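Local coordinates for protein 6-carboxyhexanoate--CoA ligase (Aquifex aeolicus, PDB 5TVA) that belongs to the BioW family of CoA ligases and binds adenosine monophosphate and coenzyme A in neighbouring pockets that share residues, at residues 68-71 and 75-78; 134-139 and 215-220. All coordinates share one frame; numbering follows the deposited sequence.

Contact 1 of 2, residues 68-71 and 75-78; sequences YSFK and EARE
Phe70 does most of the apolar work here, laying its ring against the first turns of helix 73-85 just after strand 65-69 ends. CD2 is the ring atom nearest the helix: Phe70 CD2 comes within 3.9 Å of Ala76 CA and 4.1 Å of Ala76 CB. Phe70 CG is 4.0 Å from Ala76 CA as well, so ring and helix backbone pack directly together. The backbone O of Glu75 joins this packing over one face of the ring, with Glu75 O 4.0 Å from Phe70 CD1 and displaced toward the rim. The first torsion of Phe70 (chi1 -65°) sets CG anti to its own carbonyl carbon and swings the ring over to the helix. Phe79, one turn further on, also meets this ring, while Ala76 turns its methyl on to Ile202 and Leu205.

The polar part of the contact is the Glu75 carboxylate. Its OE1 lies alongside the Lys71 backbone: Glu75 OE1 is 3.5 Å from Lys71 C and 3.7 Å from Lys71 CB, and it takes a weak hydrogen bond from Ser72 OG. Lys71 NZ bends away, ending 6.8 Å from Glu75 OE1, too far for an ion pair.

Chemically, this is a strand-to-helix turn at the rim of the sheet, packed on the Phe70 ring; the Glu75 carboxylate, in the first turn of the helix, would probably interact favourably with the helix dipole.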
loop_
_atom_site.group_PDB
_atom_site.type_symbol
_atom_site.label_atom_id
_atom_site.label_comp_id
_atom_site.label_asym_id
_atom_site.label_seq_id
_atom_site.Cartn_x
_atom_site.Cartn_y
_atom_site.Cartn_z
ATOM N N TYR A 68 -16.956 5.359 -1.634
ATOM C CA TYR A 68 -17.709 5.774 -2.810
ATOM C C TYR A 68 -17.906 4.600 -3.758
ATOM O O TYR A 68 -16.976 3.822 -4.004
ATOM C CB TYR A 68 -17.010 6.931 -3.539
ATOM C CG TYR A 68 -16.981 8.194 -2.715
ATOM C CD1 TYR A 68 -18.038 9.099 -2.753
ATOM C CD2 TYR A 68 -15.922 8.456 -1.856
ATOM C CE1 TYR A 68 -18.026 10.247 -1.983
ATOM C CE2 TYR A 68 -15.900 9.602 -1.074
ATOM C CZ TYR A 68 -16.951 10.499 -1.147
ATOM O OH TYR A 68 -16.933 11.643 -0.377
ATOM N N SER A 69 -19.128 4.493 -4.288
ATOM C CA SER A 69 -19.524 3.426 -5.197
ATOM C C SER A 69 -19.937 4.002 -6.546
ATOM O O SER A 69 -20.503 5.095 -6.638
ATOM C CB SER A 69 -20.679 2.601 -4.605
ATOM O OG SER A 69 -20.483 2.373 -3.211
ATOM N N PHE A 70 -19.642 3.256 -7.599
ATOM C CA PHE A 70 -19.877 3.695 -8.963
ATOM C C PHE A 70 -20.341 2.493 -9.765
ATOM O O PHE A 70 -20.283 1.349 -9.307
ATOM C CB PHE A 70 -18.613 4.327 -9.580
ATOM C CG PHE A 70 -18.204 5.594 -8.903
ATOM C CD1 PHE A 70 -18.778 6.801 -9.264
ATOM C CD2 PHE A 70 -17.298 5.572 -7.858
ATOM C CE1 PHE A 70 -18.434 7.971 -8.616
ATOM C CE2 PHE A 70 -16.953 6.737 -7.198
ATOM C CZ PHE A 70 -17.525 7.938 -7.576
ATOM N N LYS A 71 -20.807 2.755 -10.977
ATOM C CA LYS A 71 -21.420 1.712 -11.777
ATOM C C LYS A 71 -20.563 1.265 -12.955
ATOM O O LYS A 71 -20.951 0.325 -13.659
ATOM C CB LYS A 71 -22.806 2.184 -12.242
ATOM C CG LYS A 71 -23.719 2.578 -11.064
ATOM C CD LYS A 71 -23.558 1.602 -9.900
ATOM C CE LYS A 71 -24.114 2.149 -8.609
ATOM N NZ LYS A 71 -23.084 2.904 -7.826
ATOM N N GLU A 75 -16.090 5.337 -14.538
ATOM C CA GLU A 75 -16.623 6.357 -13.644
ATOM C C GLU A 75 -15.864 6.398 -12.329
ATOM O O GLU A 75 -15.721 7.464 -11.719
ATOM C CB GLU A 75 -18.105 6.096 -13.385
ATOM C CG GLU A 75 -18.979 6.278 -14.614
ATOM C CD GLU A 75 -20.396 5.787 -14.396
ATOM O OE1 GLU A 75 -20.565 4.656 -13.873
ATOM O OE2 GLU A 75 -21.335 6.541 -14.736
ATOM N N ALA A 76 -15.396 5.237 -11.869
ATOM C CA ALA A 76 -14.611 5.192 -10.646
ATOM C C ALA A 76 -13.241 5.827 -10.857
ATOM O O ALA A 76 -12.750 6.569 -9.998
ATOM C CB ALA A 76 -14.483 3.744 -10.172
ATOM N N ARG A 77 -12.627 5.563 -12.010
ATOM C CA ARG A 77 -11.353 6.182 -12.341
ATOM C C ARG A 77 -11.510 7.670 -12.626
ATOM O O ARG A 77 -10.602 8.456 -12.335
ATOM C CB ARG A 77 -10.727 5.459 -13.529
ATOM C CG ARG A 77 -10.534 3.980 -13.275
ATOM C CD ARG A 77 -9.969 3.266 -14.484
ATOM N NE ARG A 77 -9.681 1.868 -14.179
ATOM C CZ ARG A 77 -9.380 0.954 -15.095
ATOM N NH1 ARG A 77 -9.341 1.291 -16.373
ATOM N NH2 ARG A 77 -9.130 -0.295 -14.738
ATOM N N GLU A 78 -12.653 8.081 -13.172
ATOM C CA GLU A 78 -12.902 9.505 -13.357
ATOM C C GLU A 78 -12.975 10.212 -12.008
ATOM O O GLU A 78 -12.391 11.289 -11.817
ATOM C CB GLU A 78 -14.195 9.692 -14.150
ATOM C CG GLU A 78 -14.448 11.092 -14.685
ATOM C CD GLU A 78 -15.549 11.113 -15.745
ATOM O OE1 GLU A 78 -16.148 12.190 -15.967
ATOM O OE2 GLU A 78 -15.816 10.046 -16.348
#

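Contact 2 of 2, residues 134-139 and 215-220; sequences VRTIHF and RVYFVS. With AMP (adenosine monophosphate), chain C.
The Tyr217 ring reaches Thr136 from strand 214-219 by its phenol end, meeting both Thr136 OG1 and C2 of AMP obliquely. Two arginines take opposite faces of the adenine: Arg135 CG lies almost straight above AMP C6 on one, at 3.9 Å, and Arg215 NE lies over the other, 3.5 Å from AMP C4. The Arg215 guanidinium has AMP N9 at its edge, in its plane. At the edge of the Phe139 ring, also in plane, sits Thr136 O, 3.6 Å from Phe139 CE2; the same oxygen accepts from AMP N6.

Across the contact the one direct bond is Tyr217 OH donating to Thr136 OG1 at 2.8 Å. With OG1 anti to the carbonyl carbon and next to the backbone N (chi1 -57°), the threonine hydroxyl stands beside the amide that reads the base. Thr136 OG1 is hydrogen-bonded to both Tyr217 OH and Asn170 OD1. Tyr217 OH itself comes within 3.1 Å of AMP C2, and Leu166 covers both Thr136 and Tyr217.

Along its edge the adenine meets backbone: Thr136 N donates to AMP N1 at 2.9 Å (153°), and AMP N6 donates to Thr136 O at 2.9 Å with a straighter 166°; AMP is also hydrogen-bonded to Met112 O and Gly114 O. Beyond CG the Arg135 guanidinium turns off to a salt bridge with coenzyme A. On the ribose, Arg215 NE gives a weak hydrogen bond to AMP O4', and its NH1 is tied to Tyr191; the nearer approach to the phosphate is too short in the model to interpret.

Chemically, paired donor and acceptor on one residue would suit the N1/N6 edge of adenine, while the hydroxyl bonds probably help fix Thr136.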
loop_
_atom_site.group_PDB
_atom_site.type_symbol
_atom_site.label_atom_id
_atom_site.label_comp_id
_atom_site.label_asym_id
_atom_site.label_seq_id
_atom_site.Cartn_x
_atom_site.Cartn_y
_atom_site.Cartn_z
ATOM N N VAL A 134 9.226 0.234 -5.931
ATOM C CA VAL A 134 9.678 0.400 -4.555
ATOM C C VAL A 134 8.605 -0.174 -3.628
ATOM O O VAL A 134 7.406 -0.047 -3.894
ATOM C CB VAL A 134 9.977 1.887 -4.270
ATOM C CG1 VAL A 134 10.431 2.093 -2.849
ATOM C CG2 VAL A 134 11.057 2.353 -5.222
ATOM N N ARG A 135 9.040 -0.823 -2.557
ATOM C CA ARG A 135 8.156 -1.473 -1.604
ATOM C C ARG A 135 8.191 -0.706 -0.298
ATOM O O ARG A 135 9.270 -0.493 0.262
ATOM C CB ARG A 135 8.575 -2.922 -1.347
ATOM C CG ARG A 135 7.875 -3.984 -2.162
ATOM C CD ARG A 135 8.513 -5.346 -1.857
ATOM N NE ARG A 135 9.098 -5.929 -3.056
ATOM C CZ ARG A 135 10.381 -6.229 -3.237
ATOM N NH1 ARG A 135 11.288 -6.039 -2.284
ATOM N NH2 ARG A 135 10.751 -6.738 -4.399
ATOM N N THR A 136 7.012 -0.303 0.186
ATOM C CA THR A 136 6.903 0.223 1.542
ATOM C C THR A 136 6.978 -0.933 2.527
ATOM O O THR A 136 6.246 -1.918 2.379
ATOM C CB THR A 136 5.576 0.966 1.717
ATOM O OG1 THR A 136 5.462 2.022 0.758
ATOM C CG2 THR A 136 5.440 1.518 3.125
ATOM N N ILE A 137 7.868 -0.831 3.525
ATOM C CA ILE A 137 8.065 -1.877 4.534
ATOM C C ILE A 137 8.318 -1.209 5.876
ATOM O O ILE A 137 8.315 0.020 5.992
ATOM C CB ILE A 137 9.214 -2.862 4.192
ATOM C CG1 ILE A 137 10.578 -2.170 4.103
ATOM C CG2 ILE A 137 8.929 -3.660 2.877
ATOM C CD1 ILE A 137 11.733 -3.175 4.225
ATOM N N HIS A 138 8.510 -2.037 6.907
ATOM C CA HIS A 138 8.914 -1.565 8.239
ATOM C C HIS A 138 7.882 -0.608 8.825
ATOM O O HIS A 138 8.211 0.464 9.348
ATOM C CB HIS A 138 10.297 -0.909 8.208
ATOM C CG HIS A 138 11.428 -1.877 8.080
ATOM N ND1 HIS A 138 11.300 -3.220 8.368
ATOM C CD2 HIS A 138 12.719 -1.693 7.724
ATOM C CE1 HIS A 138 12.460 -3.823 8.180
ATOM N NE2 HIS A 138 13.340 -2.916 7.793
ATOM N N PHE A 139 6.621 -1.007 8.724
ATOM C CA PHE A 139 5.501 -0.284 9.308
ATOM C C PHE A 139 4.576 -1.305 9.952
ATOM O O PHE A 139 4.491 -2.447 9.493
ATOM C CB PHE A 139 4.740 0.539 8.245
ATOM C CG PHE A 139 4.025 -0.302 7.256
ATOM C CD1 PHE A 139 2.701 -0.745 7.508
ATOM C CD2 PHE A 139 4.652 -0.699 6.091
ATOM C CE1 PHE A 139 2.035 -1.576 6.608
ATOM C CE2 PHE A 139 3.996 -1.497 5.180
ATOM C CZ PHE A 139 2.665 -1.957 5.449
ATOM N N ARG A 215 0.187 0.253 -7.654
ATOM C CA ARG A 215 0.177 1.457 -6.844
ATOM C C ARG A 215 1.032 2.510 -7.535
ATOM O O ARG A 215 2.079 2.199 -8.113
ATOM C CB ARG A 215 0.705 1.194 -5.420
ATOM C CG ARG A 215 -0.321 0.622 -4.464
ATOM C CD ARG A 215 0.204 0.458 -3.038
ATOM N NE ARG A 215 0.168 -0.949 -2.684
ATOM C CZ ARG A 215 -0.680 -1.519 -1.831
ATOM N NH1 ARG A 215 -1.570 -0.810 -1.152
ATOM N NH2 ARG A 215 -0.585 -2.812 -1.633
ATOM N N VAL A 216 0.570 3.753 -7.479
ATOM C CA VAL A 216 1.335 4.900 -7.937
ATOM C C VAL A 216 1.482 5.836 -6.749
ATOM O O VAL A 216 0.477 6.237 -6.144
ATOM C CB VAL A 216 0.673 5.608 -9.134
ATOM C CG1 VAL A 216 1.487 6.861 -9.536
ATOM C CG2 VAL A 216 0.563 4.652 -10.314
ATOM N N TYR A 217 2.734 6.164 -6.405
ATOM C CA TYR A 217 3.044 7.137 -5.367
ATOM C C TYR A 217 3.380 8.464 -6.037
ATOM O O TYR A 217 4.299 8.523 -6.872
ATOM C CB TYR A 217 4.223 6.680 -4.507
ATOM C CG TYR A 217 4.042 5.431 -3.666
ATOM C CD1 TYR A 217 2.780 4.858 -3.473
ATOM C CD2 TYR A 217 5.142 4.830 -3.039
ATOM C CE1 TYR A 217 2.623 3.729 -2.700
ATOM C CE2 TYR A 217 4.991 3.682 -2.256
ATOM C CZ TYR A 217 3.719 3.137 -2.093
ATOM O OH TYR A 217 3.531 2.004 -1.314
ATOM N N PHE A 218 2.676 9.535 -5.651
ATOM C CA PHE A 218 2.937 10.865 -6.212
ATOM C C PHE A 218 3.928 11.591 -5.305
ATOM O O PHE A 218 3.593 11.920 -4.157
ATOM C CB PHE A 218 1.639 11.655 -6.372
ATOM C CG PHE A 218 0.666 11.020 -7.336
ATOM C CD1 PHE A 218 0.765 11.251 -8.696
ATOM C CD2 PHE A 218 -0.330 10.153 -6.877
ATOM C CE1 PHE A 218 -0.114 10.650 -9.581
ATOM C CE2 PHE A 218 -1.214 9.553 -7.762
ATOM C CZ PHE A 218 -1.113 9.808 -9.102
ATOM N N VAL A 219 5.149 11.829 -5.815
ATOM C CA VAL A 219 6.250 12.379 -5.023
ATOM C C VAL A 219 6.891 13.574 -5.727
ATOM O O VAL A 219 6.965 13.640 -6.955
ATOM C CB VAL A 219 7.354 11.325 -4.730
ATOM C CG1 VAL A 219 6.801 10.120 -3.957
ATOM C CG2 VAL A 219 8.041 10.892 -6.020
ATOM N N SER A 220 7.390 14.511 -4.927
ATOM C CA SER A 220 8.172 15.625 -5.453
ATOM C C SER A 220 9.594 15.145 -5.729
ATOM O O SER A 220 10.256 14.630 -4.820
ATOM C CB SER A 220 8.168 16.776 -4.455
ATOM O OG SER A 220 8.656 17.959 -5.056
HETATM P P AMP C . -1.641 -5.915 -2.694
HETATM O O1P AMP C . -1.895 -4.802 -1.700
HETATM O O2P AMP C . -0.744 -6.969 -2.079
HETATM O O3P AMP C . -2.839 -6.422 -3.489
HETATM O "O5'" AMP C . -0.759 -5.273 -3.862
HETATM C "C5'" AMP C . -1.324 -4.436 -4.871
HETATM C "C4'" AMP C . -0.239 -3.961 -5.811
HETATM O "O4'" AMP C . 0.536 -2.929 -5.144
HETATM C "C3'" AMP C . 0.766 -5.043 -6.211
HETATM O "O3'" AMP C . 0.425 -5.685 -7.427
HETATM C "C2'" AMP C . 2.104 -4.323 -6.272
HETATM O "O2'" AMP C . 2.317 -3.785 -7.568
HETATM C "C1'" AMP C . 1.911 -3.173 -5.279
HETATM N N9 AMP C . 2.462 -3.470 -3.936
HETATM C C8 AMP C . 2.312 -4.606 -3.228
HETATM N N7 AMP C . 2.969 -4.534 -2.037
HETATM C C5 AMP C . 3.565 -3.329 -1.957
HETATM C C6 AMP C . 4.390 -2.582 -0.970
HETATM N N6 AMP C . 4.758 -3.121 0.214
HETATM N N1 AMP C . 4.790 -1.325 -1.305
HETATM C C2 AMP C . 4.459 -0.764 -2.477
HETATM N N3 AMP C . 3.713 -1.381 -3.409
HETATM C C4 AMP C . 3.231 -2.634 -3.217
#

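In the fold
Both contacts touch the six-stranded mixed sheet, but toward opposite edges of it: contact 1 leans on strand 65-69, an outermost strand, and contact 2 on strand 214-219, next to the other outermost strand, 116-119. Their centres are 24 Å apart and their nearest atoms about 10 Å, with no touch between them. Contact 2 lies at the nucleotide site, its centre about 7 Å from the centre of the chain, and supplies residues to the pockets of both AMP and coenzyme A; the Thr136 side chain is about 6 Å from the latter. The centre of contact 1 sits about 20 Å from the chain centre and is plain packing, joining a sheet edge to helix 73-85.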